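Local coordinates for probable glucarate dehydratase (Mycobacterium smegmatis str. MC2 155, PDB 3VDG), which probably dehydrates glucarate or a related acid sugar, as a metal-binding member of the enolase superfamily, at residues His239-Asp244 / Glu262-Tyr267; Leu192-Ile197 / Met226-Ala231; Lys256-Leu261 / Gln284-Leu289; Gln200-Ile205 / Ala234-His239. All coordinates share one frame; numbering follows the deposited sequence. Where two conformers were deposited one is given.

Interaction 1: His239-Asp244 / Glu262-Tyr267; sequences HPLRLD and EGVLEY. With NA (sodium ion), chain C.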
loop_
_atom_site.group_PDB
_atom_site.type_symbol
_atom_site.label_atom_id
_atom_site.label_comp_id
_atom_site.label_asym_id
_atom_site.label_seq_id
_atom_site.Cartn_x
_atom_site.Cartn_y
_atom_site.Cartn_z
ATOM N N HIS A 239 -28.428 -8.069 14.476
ATOM C CA HIS A 239 -27.822 -7.168 13.495
ATOM C C HIS A 239 -26.908 -6.144 14.114
ATOM O O HIS A 239 -27.314 -5.401 15.004
ATOM C CB HIS A 239 -28.901 -6.460 12.703
ATOM C CG HIS A 239 -29.562 -7.331 11.661
ATOM N ND1 HIS A 239 -30.198 -8.480 11.970
ATOM C CD2 HIS A 239 -29.673 -7.179 10.282
ATOM C CE1 HIS A 239 -30.687 -9.040 10.847
ATOM N NE2 HIS A 239 -30.368 -8.244 9.814
ATOM N N PRO A 240 -25.652 -6.078 13.647
ATOM C CA PRO A 240 -24.838 -4.945 14.070
ATOM C C PRO A 240 -25.478 -3.628 13.601
ATOM O O PRO A 240 -26.084 -3.583 12.520
ATOM C CB PRO A 240 -23.493 -5.191 13.361
ATOM C CG PRO A 240 -23.452 -6.680 13.150
ATOM C CD PRO A 240 -24.882 -7.042 12.831
ATOM N N LEU A 241 -25.343 -2.585 14.425
ATOM C CA LEU A 241 -25.990 -1.284 14.182
ATOM C C LEU A 241 -24.960 -0.171 14.200
ATOM O O LEU A 241 -24.003 -0.197 14.974
ATOM C CB LEU A 241 -27.041 -0.975 15.274
ATOM C CG LEU A 241 -28.196 -1.968 15.443
ATOM C CD1 LEU A 241 -29.097 -1.511 16.579
ATOM C CD2 LEU A 241 -29.006 -2.116 14.163
ATOM N N ARG A 242 -25.169 0.830 13.355
ATOM C CA ARG A 242 -24.289 1.983 13.331
ATOM C C ARG A 242 -25.142 3.214 13.224
ATOM O O ARG A 242 -26.219 3.173 12.636
ATOM C CB ARG A 242 -23.400 1.949 12.092
ATOM C CG ARG A 242 -22.612 0.674 11.934
ATOM C CD ARG A 242 -22.373 0.483 10.451
ATOM N NE ARG A 242 -21.667 -0.757 10.199
ATOM C CZ ARG A 242 -21.266 -1.149 9.003
ATOM N NH1 ARG A 242 -21.510 -0.399 7.927
ATOM N NH2 ARG A 242 -20.624 -2.297 8.890
ATOM N N LEU A 243 -24.653 4.311 13.776
ATOM C CA LEU A 243 -25.383 5.569 13.714
ATOM C C LEU A 243 -24.409 6.638 13.222
ATOM O O LEU A 243 -23.252 6.664 13.635
ATOM C CB LEU A 243 -25.908 5.927 15.113
ATOM C CG LEU A 243 -26.605 7.276 15.335
ATOM C CD1 LEU A 243 -27.829 7.403 14.438
ATOM C CD2 LEU A 243 -26.990 7.406 16.815
ATOM N N ASP A 244 -24.885 7.515 12.342
ATOM C CA ASP A 244 -24.032 8.512 11.709
ATOM C C ASP A 244 -24.775 9.830 11.574
ATOM O O ASP A 244 -25.597 9.994 10.671
ATOM C CB ASP A 244 -23.637 8.003 10.323
ATOM C CG ASP A 244 -22.899 9.046 9.497
ATOM O OD1 ASP A 244 -22.410 10.067 10.050
ATOM O OD2 ASP A 244 -22.800 8.833 8.276
ATOM N N GLU A 262 -24.274 2.448 24.833
ATOM C CA GLU A 262 -23.267 1.460 25.181
ATOM C C GLU A 262 -23.821 0.060 24.911
ATOM O O GLU A 262 -24.949 -0.243 25.280
ATOM C CB GLU A 262 -22.854 1.590 26.651
ATOM C CG GLU A 262 -21.906 0.482 27.094
ATOM C CD GLU A 262 -21.167 0.804 28.380
ATOM O OE1 GLU A 262 -21.528 1.793 29.042
ATOM O OE2 GLU A 262 -20.214 0.076 28.726
ATOM N N GLY A 263 -23.040 -0.776 24.236
ATOM C CA GLY A 263 -23.432 -2.161 23.981
ATOM C C GLY A 263 -24.449 -2.346 22.869
ATOM O O GLY A 263 -24.847 -3.466 22.570
ATOM N N VAL A 264 -24.875 -1.252 22.247
ATOM C CA VAL A 264 -25.855 -1.334 21.172
ATOM C C VAL A 264 -25.230 -1.110 19.782
ATOM O O VAL A 264 -25.606 -1.783 18.810
ATOM C CB VAL A 264 -27.006 -0.319 21.381
ATOM C CG1 VAL A 264 -28.058 -0.482 20.300
ATOM C CG2 VAL A 264 -27.649 -0.502 22.753
ATOM N N LEU A 265 -24.279 -0.174 19.686
ATOM C CA LEU A 265 -23.662 0.170 18.387
ATOM C C LEU A 265 -22.376 -0.581 18.129
ATOM O O LEU A 265 -21.548 -0.726 19.011
ATOM C CB LEU A 265 -23.346 1.663 18.300
ATOM C CG LEU A 265 -24.510 2.646 18.314
ATOM C CD1 LEU A 265 -23.951 4.066 18.253
ATOM C CD2 LEU A 265 -25.476 2.391 17.164
ATOM N N GLU A 266 -22.202 -1.028 16.895
ATOM C CA GLU A 266 -20.930 -1.563 16.447
ATOM C C GLU A 266 -19.891 -0.437 16.335
ATOM O O GLU A 266 -18.734 -0.579 16.738
ATOM C CB GLU A 266 -21.151 -2.234 15.093
ATOM C CG GLU A 266 -19.899 -2.768 14.456
ATOM C CD GLU A 266 -20.198 -3.621 13.241
ATOM O OE1 GLU A 266 -20.737 -3.084 12.237
ATOM O OE2 GLU A 266 -19.879 -4.827 13.314
ATOM N N TYR A 267 -20.288 0.702 15.781
ATOM C CA TYR A 267 -19.469 1.901 15.932
ATOM C C TYR A 267 -20.351 3.129 15.777
ATOM O O TYR A 267 -21.480 3.017 15.329
ATOM C CB TYR A 267 -18.271 1.939 14.959
ATOM C CG TYR A 267 -18.546 1.771 13.456
ATOM C CD1 TYR A 267 -18.032 0.682 12.762
ATOM C CD2 TYR A 267 -19.253 2.730 12.728
ATOM C CE1 TYR A 267 -18.237 0.530 11.392
ATOM C CE2 TYR A 267 -19.464 2.594 11.357
ATOM C CZ TYR A 267 -18.952 1.494 10.689
ATOM O OH TYR A 267 -19.153 1.333 9.319
HETATM NA NA NA C . -20.573 8.227 7.483
HETATM O O HOH W 1 -24.325 -3.437 17.060
HETATM O O HOH W 2 -20.472 -5.173 10.069
HETATM O O HOH W 3 -20.249 10.430 8.281
HETATM O O HOH W 4 -21.726 8.208 5.500
#
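Strands 241-244 and 267-269 are parallel neighbours in the enolase-type barrel, and Leu241 and Arg242 here meet Leu265, Glu266 and Tyr267 beside the barrel sheet. Glu266 N donates to Leu241 O at 2.8 Å, and a water links Leu241 N with Val264 O. Arg242 CG is anti to the carbonyl carbon (chi1 -55°), and the chain runs extended from CG to NE, across the Tyr267 ring to Glu266. Arg242 NE makes a salt bridge to Glu266 OE1 at 3.2 Å. The oxygen lies in the guanidinium plane and the N-H...O angle is 162°. A weak bond from Arg242 NH2 reaches the same oxygen. Arg242 CG rests over the Tyr267 ring, 4.0 Å from its centroid, as a CH-pi contact. The guanidinium and ring planes are 18° apart. Tyr267 OH sits over one guanidinium face without a hydrogen bond to it, and is hydrogen-bonded to Ser341 OG instead. Leu265 CD2 packs on Leu243 CB at 4.1 Å. At the strand end Asp244 OD2 binds sodium at 2.4 Å, with Glu269 and Asn292 completing the protein ligands. Arg242 also bonds Ala368 O and Asp370. Its charge is therefore probably balanced by two carboxylates, and its plane is probably held by these polar partners.

Interaction 2: Leu192-Ile197 / Met226-Ala231; sequences LDPDGI and MAAVEA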
loop_
_atom_site.group_PDB
_atom_site.type_symbol
_atom_site.label_atom_id
_atom_site.label_comp_id
_atom_site.label_asym_id
_atom_site.label_seq_id
_atom_site.Cartn_x
_atom_site.Cartn_y
_atom_site.Cartn_z
ATOM N N LEU A 192 -40.255 8.955 9.745
ATOM C CA LEU A 192 -40.016 10.173 10.509
ATOM C C LEU A 192 -39.962 9.893 12.000
ATOM O O LEU A 192 -39.906 10.816 12.798
ATOM C CB LEU A 192 -41.109 11.216 10.209
ATOM C CG LEU A 192 -41.192 11.619 8.735
ATOM C CD1 LEU A 192 -42.489 12.382 8.446
ATOM C CD2 LEU A 192 -39.949 12.418 8.338
ATOM N N ASP A 193 -39.962 8.613 12.368
ATOM C CA ASP A 193 -39.931 8.209 13.773
ATOM C C ASP A 193 -39.490 6.748 13.835
ATOM O O ASP A 193 -39.303 6.127 12.794
ATOM C CB ASP A 193 -41.321 8.384 14.399
ATOM C CG ASP A 193 -42.415 7.699 13.586
ATOM O OD1 ASP A 193 -42.130 6.699 12.886
ATOM O OD2 ASP A 193 -43.572 8.159 13.643
ATOM N N PRO A 194 -39.308 6.202 15.044
ATOM C CA PRO A 194 -38.788 4.847 15.182
ATOM C C PRO A 194 -39.585 3.777 14.454
ATOM O O PRO A 194 -38.982 2.911 13.829
ATOM C CB PRO A 194 -38.803 4.627 16.693
ATOM C CG PRO A 194 -38.512 5.997 17.219
ATOM C CD PRO A 194 -39.367 6.882 16.350
ATOM N N ASP A 195 -40.914 3.833 14.516
ATOM C CA ASP A 195 -41.738 2.865 13.789
ATOM C C ASP A 195 -41.475 2.925 12.296
ATOM O O ASP A 195 -41.406 1.891 11.624
ATOM C CB ASP A 195 -43.242 3.120 13.999
ATOM C CG ASP A 195 -43.747 2.662 15.370
ATOM O OD1 ASP A 195 -43.083 1.836 16.030
ATOM O OD2 ASP A 195 -44.832 3.132 15.776
ATOM N N GLY A 196 -41.402 4.138 11.760
ATOM C CA GLY A 196 -41.152 4.316 10.327
ATOM C C GLY A 196 -39.775 3.775 9.919
ATOM O O GLY A 196 -39.628 3.174 8.865
ATOM N N ILE A 197 -38.772 3.995 10.757
ATOM C CA ILE A 197 -37.419 3.491 10.493
ATOM C C ILE A 197 -37.374 1.955 10.574
ATOM O O ILE A 197 -36.755 1.290 9.740
ATOM C CB ILE A 197 -36.424 4.118 11.496
ATOM C CG1 ILE A 197 -36.173 5.596 11.155
ATOM C CG2 ILE A 197 -35.115 3.341 11.543
ATOM C CD1 ILE A 197 -35.620 5.837 9.748
ATOM N N MET A 226 -31.775 7.917 19.114
ATOM C CA MET A 226 -31.464 6.792 20.001
ATOM C C MET A 226 -32.667 5.852 20.117
ATOM O O MET A 226 -32.519 4.637 20.158
ATOM C CB MET A 226 -31.047 7.290 21.391
ATOM C CG MET A 226 -29.760 8.103 21.385
ATOM S SD MET A 226 -29.418 8.983 22.926
ATOM C CE MET A 226 -28.912 7.653 24.004
ATOM N N ALA A 227 -33.863 6.425 20.163
ATOM C CA ALA A 227 -35.064 5.625 20.205
ATOM C C ALA A 227 -35.218 4.786 18.943
ATOM O O ALA A 227 -35.629 3.635 19.028
ATOM C CB ALA A 227 -36.294 6.495 20.434
ATOM N N ALA A 228 -34.887 5.340 17.773
ATOM C CA ALA A 228 -34.950 4.542 16.558
ATOM C C ALA A 228 -33.901 3.441 16.627
ATOM O O ALA A 228 -34.160 2.299 16.241
ATOM C CB ALA A 228 -34.757 5.399 15.307
ATOM N N VAL A 229 -32.713 3.780 17.123
ATOM C CA VAL A 229 -31.669 2.769 17.236
ATOM C C VAL A 229 -32.133 1.603 18.131
ATOM O O VAL A 229 -32.007 0.428 17.760
ATOM C CB VAL A 229 -30.320 3.357 17.689
ATOM C CG1 VAL A 229 -29.348 2.229 17.995
ATOM C CG2 VAL A 229 -29.741 4.239 16.574
ATOM N N GLU A 230 -32.689 1.924 19.297
ATOM C CA GLU A 230 -33.157 0.880 20.214
ATOM C C GLU A 230 -34.304 0.056 19.634
ATOM O O GLU A 230 -34.386 -1.146 19.882
ATOM C CB GLU A 230 -33.563 1.463 21.570
ATOM C CG GLU A 230 -32.686 2.610 22.009
ATOM C CD GLU A 230 -32.071 2.386 23.370
ATOM O OE1 GLU A 230 -31.659 1.239 23.648
ATOM O OE2 GLU A 230 -31.978 3.365 24.143
ATOM N N ALA A 231 -35.177 0.686 18.856
ATOM C CA ALA A 231 -36.244 -0.051 18.189
ATOM C C ALA A 231 -35.673 -1.013 17.161
ATOM O O ALA A 231 -36.176 -2.134 16.990
ATOM C CB ALA A 231 -37.237 0.897 17.530
#
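Pro194 is the bump of this contact, and the hollow that takes it lies on the surface of helix 222-235 between Ala227, Ala228 and Ala231. The backbones come very near each other: the CA atoms of Pro194 and Ala228 are 4.1 Å apart. The small alanine methyls on this face are consistent with so close an approach.

The proline ring goes in with CB and CG leading. Pro194 CG lies over the backbone, 3.7 Å from Ala228 N, and touches the methyl Ala227 CB at 3.9 Å. Pro194 CB meets Ala231 CB, one helical turn further on, at 4.1 Å. Ala227 CB thus meets the ring at CG and Ala231 CB meets it at CB, with the backbone at Ala228 between them.

Ala228 in turn is a small bump. Its CB reaches Pro194 CA at 4.1 Å and Ile197 CG2 at 4.3 Å, so it packs between Pro194 and Ile197 of the first turn. In Ile197, CG2, anti to the backbone N, is the nearest atom to Ala228 CB; CG1 is almost as near, and only CD1 leads away. Tyr175 and Leu215, from a loop and from strand 213-216, touch both Ile197 and Ala228.

No hydrogen bond crosses the contact. The polar work is done within the first segment, where Asp193 is the N-cap of helix 194-208 and its OD1 accepts from Gly196 N at 2.9 Å.

Close packing of two successive outer helices, joined through strand 213-216, is typical of the beta/alpha barrel of the enolase superfamily.

Interaction 3: Lys256-Leu261 / Gln284-Leu289; sequences KVAAGL and QAPMPL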
loop_
_atom_site.group_PDB
_atom_site.type_symbol
_atom_site.label_atom_id
_atom_site.label_comp_id
_atom_site.label_asym_id
_atom_site.label_seq_id
_atom_site.Cartn_x
_atom_site.Cartn_y
_atom_site.Cartn_z
ATOM N N LYS A 256 -22.942 11.797 25.667
ATOM C CA LYS A 256 -24.199 11.304 26.235
ATOM C C LYS A 256 -24.855 10.252 25.344
ATOM O O LYS A 256 -25.395 9.250 25.827
ATOM C CB LYS A 256 -25.176 12.462 26.480
ATOM C CG LYS A 256 -24.745 13.357 27.630
ATOM C CD LYS A 256 -25.528 14.661 27.636
ATOM C CE LYS A 256 -24.921 15.657 28.609
ATOM N NZ LYS A 256 -25.544 16.995 28.437
ATOM N N VAL A 257 -24.840 10.496 24.040
ATOM C CA VAL A 257 -25.401 9.528 23.106
ATOM C C VAL A 257 -24.627 8.212 23.207
ATOM O O VAL A 257 -25.221 7.136 23.312
ATOM C CB VAL A 257 -25.370 10.039 21.645
ATOM C CG1 VAL A 257 -25.840 8.940 20.691
ATOM C CG2 VAL A 257 -26.258 11.275 21.511
ATOM N N ALA A 258 -23.297 8.304 23.183
ATOM C CA ALA A 258 -22.458 7.104 23.263
ATOM C C ALA A 258 -22.709 6.315 24.559
ATOM O O ALA A 258 -22.834 5.079 24.542
ATOM C CB ALA A 258 -20.982 7.466 23.113
ATOM N N ALA A 259 -22.794 7.023 25.679
ATOM C CA ALA A 259 -23.038 6.358 26.961
ATOM C C ALA A 259 -24.388 5.676 26.921
ATOM O O ALA A 259 -24.524 4.529 27.333
ATOM C CB ALA A 259 -22.967 7.348 28.122
ATOM N N GLY A 260 -25.384 6.366 26.375
ATOM C CA GLY A 260 -26.721 5.820 26.282
ATOM C C GLY A 260 -26.840 4.656 25.326
ATOM O O GLY A 260 -27.750 3.855 25.445
ATOM N N LEU A 261 -25.933 4.552 24.361
ATOM C CA LEU A 261 -26.000 3.435 23.417
ATOM C C LEU A 261 -24.892 2.396 23.656
ATOM O O LEU A 261 -24.602 1.561 22.783
ATOM C CB LEU A 261 -25.987 3.942 21.966
ATOM C CG LEU A 261 -27.218 4.741 21.518
ATOM C CD1 LEU A 261 -27.014 5.283 20.105
ATOM C CD2 LEU A 261 -28.487 3.901 21.609
ATOM N N GLN A 284 -14.141 8.959 25.888
ATOM C CA GLN A 284 -15.222 8.522 26.772
ATOM C C GLN A 284 -16.123 7.467 26.135
ATOM O O GLN A 284 -16.739 6.672 26.833
ATOM C CB GLN A 284 -16.069 9.715 27.241
ATOM C CG GLN A 284 -15.286 10.819 27.950
ATOM C CD GLN A 284 -16.178 11.790 28.712
ATOM O OE1 GLN A 284 -17.088 11.383 29.433
ATOM N NE2 GLN A 284 -15.908 13.080 28.567
ATOM N N ALA A 285 -16.199 7.452 24.807
ATOM C CA ALA A 285 -17.125 6.549 24.129
ATOM C C ALA A 285 -16.717 5.079 24.304
ATOM O O ALA A 285 -15.557 4.723 24.111
ATOM C CB ALA A 285 -17.227 6.900 22.649
ATOM N N PRO A 286 -17.673 4.232 24.692
ATOM C CA PRO A 286 -17.369 2.813 24.893
ATOM C C PRO A 286 -17.250 2.062 23.560
ATOM O O PRO A 286 -16.522 1.083 23.482
ATOM C CB PRO A 286 -18.553 2.303 25.726
ATOM C CG PRO A 286 -19.663 3.267 25.450
ATOM C CD PRO A 286 -19.025 4.597 25.147
ATOM N N MET A 287 -17.932 2.519 22.512
ATOM C CA MET A 287 -17.742 1.904 21.191
ATOM C C MET A 287 -16.727 2.702 20.372
ATOM O O MET A 287 -16.460 3.875 20.654
ATOM C CB MET A 287 -19.073 1.755 20.427
ATOM C CG MET A 287 -19.698 3.065 19.925
ATOM S SD MET A 287 -20.308 4.209 21.207
ATOM C CE MET A 287 -21.740 3.288 21.781
ATOM N N PRO A 288 -16.145 2.070 19.347
ATOM C CA PRO A 288 -15.185 2.775 18.496
ATOM C C PRO A 288 -15.866 3.913 17.728
ATOM O O PRO A 288 -17.040 3.778 17.363
ATOM C CB PRO A 288 -14.753 1.692 17.476
ATOM C CG PRO A 288 -15.198 0.393 18.036
ATOM C CD PRO A 288 -16.363 0.671 18.934
ATOM N N LEU A 289 -15.145 5.015 17.492
ATOM C CA LEU A 289 -15.623 6.055 16.589
ATOM C C LEU A 289 -15.084 5.782 15.194
ATOM O O LEU A 289 -13.923 5.394 15.036
ATOM C CB LEU A 289 -15.130 7.442 17.025
ATOM C CG LEU A 289 -15.620 7.921 18.400
ATOM C CD1 LEU A 289 -15.372 9.426 18.488
ATOM C CD2 LEU A 289 -17.108 7.601 18.548
#
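Ala258, on helix 251-260, meets Ala285, Pro286 and Met287 of the loop that leads into strand 289-291. Leu261, just past the helix end, adds a second point of contact with Met287.

The apolar contacts come first. Ala258 CB points at the loop and is met by three groups. Ala285 CB lies 3.8 Å from it, Met287 SD is equally near at 3.8 Å, and Pro286 CD stands at 4.0 Å. One methyl therefore sits among a methyl, a thioether and a proline ring. Leu261 CB touches Met287 CE more loosely, at 4.3 Å.

The second group sets carbon against backbone oxygen. Met287 CE lies 3.5 Å from Ala258 O and 3.5 Å from Leu261 O, so the methyl is lodged against the carbonyls of the helix end. Pro286 CG is 3.8 Å from Ala258 O. The shape of the methionine accounts for its two contacts. CG stands between the backbone N and the carbonyl carbon (chi1 71°), and bends at chi2 and chi3 lay SD beside Ala258 CB and bring CE to the two carbonyl oxygens.

No hydrogen bond crosses between the segments. Met287 also touches Leu268 of strand 267-269, while Leu261 packs on Met226 and Val229 of helix 222-235.

The contact joins an outer helix to the loop entering a later strand, an arrangement in keeping with the repeated strand-helix order of a beta/alpha barrel.

Interaction 4: Gln200-Ile205 / Ala234-His239; sequences QARRMI and AAFPDH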
loop_
_atom_site.group_PDB
_atom_site.type_symbol
_atom_site.label_atom_id
_atom_site.label_comp_id
_atom_site.label_asym_id
_atom_site.label_seq_id
_atom_site.Cartn_x
_atom_site.Cartn_y
_atom_site.Cartn_z
ATOM N N GLN A 200 -38.979 0.554 7.463
ATOM C CA GLN A 200 -38.109 0.708 6.319
ATOM C C GLN A 200 -37.055 -0.401 6.340
ATOM O O GLN A 200 -36.783 -1.014 5.314
ATOM C CB GLN A 200 -37.459 2.080 6.369
ATOM C CG GLN A 200 -36.527 2.377 5.212
ATOM C CD GLN A 200 -35.843 3.728 5.388
ATOM O OE1 GLN A 200 -34.651 3.787 5.634
ATOM N NE2 GLN A 200 -36.609 4.815 5.281
ATOM N N ALA A 201 -36.489 -0.666 7.514
ATOM C CA ALA A 201 -35.516 -1.753 7.691
ATOM C C ALA A 201 -36.095 -3.111 7.282
ATOM O O ALA A 201 -35.435 -3.905 6.615
ATOM C CB ALA A 201 -35.034 -1.809 9.133
ATOM N N ARG A 202 -37.326 -3.392 7.693
ATOM C CA ARG A 202 -37.940 -4.676 7.348
ATOM C C ARG A 202 -38.074 -4.838 5.841
ATOM O O ARG A 202 -37.763 -5.900 5.285
ATOM C CB ARG A 202 -39.316 -4.811 7.996
ATOM C CG ARG A 202 -39.291 -5.046 9.485
ATOM C CD ARG A 202 -40.706 -5.298 9.983
ATOM N NE ARG A 202 -40.839 -5.078 11.418
ATOM C CZ ARG A 202 -40.332 -5.890 12.337
ATOM N NH1 ARG A 202 -39.649 -6.965 11.966
ATOM N NH2 ARG A 202 -40.501 -5.626 13.623
ATOM N N ARG A 203 -38.540 -3.785 5.174
ATOM C CA ARG A 203 -38.731 -3.830 3.739
ATOM C C ARG A 203 -37.388 -4.051 3.046
ATOM O O ARG A 203 -37.268 -4.876 2.151
ATOM C CB ARG A 203 -39.381 -2.535 3.251
ATOM C CG ARG A 203 -39.826 -2.552 1.794
ATOM C CD ARG A 203 -40.640 -1.305 1.453
ATOM N NE ARG A 203 -41.289 -1.395 0.142
ATOM C CZ ARG A 203 -40.769 -0.933 -0.998
ATOM N NH1 ARG A 203 -39.583 -0.341 -1.012
ATOM N NH2 ARG A 203 -41.435 -1.059 -2.134
ATOM N N MET A 204 -36.369 -3.314 3.475
ATOM C CA MET A 204 -35.052 -3.385 2.830
ATOM C C MET A 204 -34.369 -4.733 3.084
ATOM O O MET A 204 -33.803 -5.353 2.176
ATOM C CB MET A 204 -34.171 -2.241 3.332
ATOM C CG MET A 204 -32.994 -1.923 2.433
ATOM S SD MET A 204 -31.933 -0.644 3.172
ATOM C CE MET A 204 -32.898 0.818 2.842
ATOM N N ILE A 205 -34.436 -5.202 4.317
ATOM C CA ILE A 205 -33.796 -6.456 4.669
ATOM C C ILE A 205 -34.506 -7.701 4.107
ATOM O O ILE A 205 -33.852 -8.691 3.776
ATOM C CB ILE A 205 -33.617 -6.568 6.183
ATOM C CG1 ILE A 205 -32.545 -5.557 6.646
ATOM C CG2 ILE A 205 -33.230 -7.984 6.570
ATOM C CD1 ILE A 205 -32.559 -5.282 8.130
ATOM N N ALA A 234 -34.370 -3.935 18.963
ATOM C CA ALA A 234 -35.488 -4.792 19.393
ATOM C C ALA A 234 -35.997 -5.643 18.241
ATOM O O ALA A 234 -36.285 -6.825 18.409
ATOM C CB ALA A 234 -36.625 -3.958 19.985
ATOM N N ALA A 235 -36.117 -5.049 17.062
ATOM C CA ALA A 235 -36.640 -5.796 15.908
ATOM C C ALA A 235 -35.626 -6.761 15.267
ATOM O O ALA A 235 -36.023 -7.758 14.662
ATOM C CB ALA A 235 -37.192 -4.841 14.864
ATOM N N PHE A 236 -34.332 -6.455 15.411
ATOM C CA PHE A 236 -33.229 -7.181 14.754
ATOM C C PHE A 236 -32.116 -7.435 15.765
ATOM O O PHE A 236 -31.079 -6.771 15.734
ATOM C CB PHE A 236 -32.691 -6.353 13.566
ATOM C CG PHE A 236 -33.728 -6.049 12.528
ATOM C CD1 PHE A 236 -34.044 -6.975 11.551
ATOM C CD2 PHE A 236 -34.407 -4.840 12.538
ATOM C CE1 PHE A 236 -35.015 -6.700 10.589
ATOM C CE2 PHE A 236 -35.365 -4.557 11.583
ATOM C CZ PHE A 236 -35.680 -5.487 10.603
ATOM N N PRO A 237 -32.338 -8.387 16.694
ATOM C CA PRO A 237 -31.457 -8.597 17.848
ATOM C C PRO A 237 -30.019 -8.946 17.479
ATOM O O PRO A 237 -29.103 -8.677 18.251
ATOM C CB PRO A 237 -32.094 -9.794 18.575
ATOM C CG PRO A 237 -33.515 -9.792 18.129
ATOM C CD PRO A 237 -33.506 -9.288 16.715
ATOM N N ASP A 238 -29.819 -9.535 16.309
ATOM C CA ASP A 238 -28.486 -10.019 15.960
ATOM C C ASP A 238 -27.757 -9.112 14.955
ATOM O O ASP A 238 -26.607 -9.358 14.623
ATOM C CB ASP A 238 -28.577 -11.449 15.423
ATOM C CG ASP A 238 -29.054 -12.435 16.476
ATOM O OD1 ASP A 238 -28.577 -12.347 17.629
ATOM O OD2 ASP A 238 -29.904 -13.293 16.153
ATOM N N HIS A 239 -28.428 -8.069 14.476
ATOM C CA HIS A 239 -27.822 -7.168 13.495
ATOM C C HIS A 239 -26.908 -6.144 14.114
ATOM O O HIS A 239 -27.314 -5.401 15.004
ATOM C CB HIS A 239 -28.901 -6.460 12.703
ATOM C CG HIS A 239 -29.562 -7.331 11.661
ATOM N ND1 HIS A 239 -30.198 -8.480 11.970
ATOM C CD2 HIS A 239 -29.673 -7.179 10.282
ATOM C CE1 HIS A 239 -30.687 -9.040 10.847
ATOM N NE2 HIS A 239 -30.368 -8.244 9.814
HETATM O O HOH W 5 -38.648 -8.203 14.406
#
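Phe236, the first residue past the end of helix 222-235, reaches across to helix 194-208 and meets Ala201, Arg202 and Ile205. Its CB points toward that helix, and CG lies anti to the carbonyl carbon (chi1 -59°), which carries the ring out between the two segments. On the first branch of the ring, CD1 lies over the face of the His239 imidazole, which belongs to the same beta turn, and the two rings meet edge-to-face. The next atom, CE1, touches Ile205 CD1 at 3.8 Å. That methyl stands over the phenyl face, 4.1 Å from the centroid, as a CH-pi contact. On the second branch, CE2 meets Ala201 CB at 3.7 Å. At the far end of the ring, CZ comes against the base of Arg202, 3.8 Å from its CG.

Ile205 CD1 also touches His239 NE2 at 4.1 Å, so one methyl serves both rings. Ile213 of strand 213-216 lies against Ile205, Phe236 and His239 alike.

The extended Arg202 passes the ring to reach Ala235. Its NH2 is 3.6 Å from Ala235 CB. A water accepts from Arg202 NH1 at 2.9 Å and donates to Ala235 O at 2.7 Å. The contact is thus apolar around the phenyl ring with a polar margin, where a water-mediated link satisfies a carbonyl near the helix end and the charged group shares no direct hydrogen bond with the other segment.

In the fold
Helix 222-235 ties most of the set together. Interactions 2 and 4 lie on it and on helix 194-208, with centres about 11 Å apart. Interaction 4 shares His239 with interaction 1, about 13 Å away between centres. Val229 joins interaction 2 to interaction 1, packing on Leu241, Leu243, Val264 and Leu265, while Met226 reaches Gly260 and Leu261 of interaction 3. Interactions 1 and 3 are nearest, with centres about 10 Å apart, and touch where Tyr267 CB meets Pro288 O at 3.3 Å. Interactions 3 and 4 do not meet. Of the four, only interaction 1 supplies a sodium ligand, Asp244; the Met287 side chain of interaction 3 is about 14 Å from the ion.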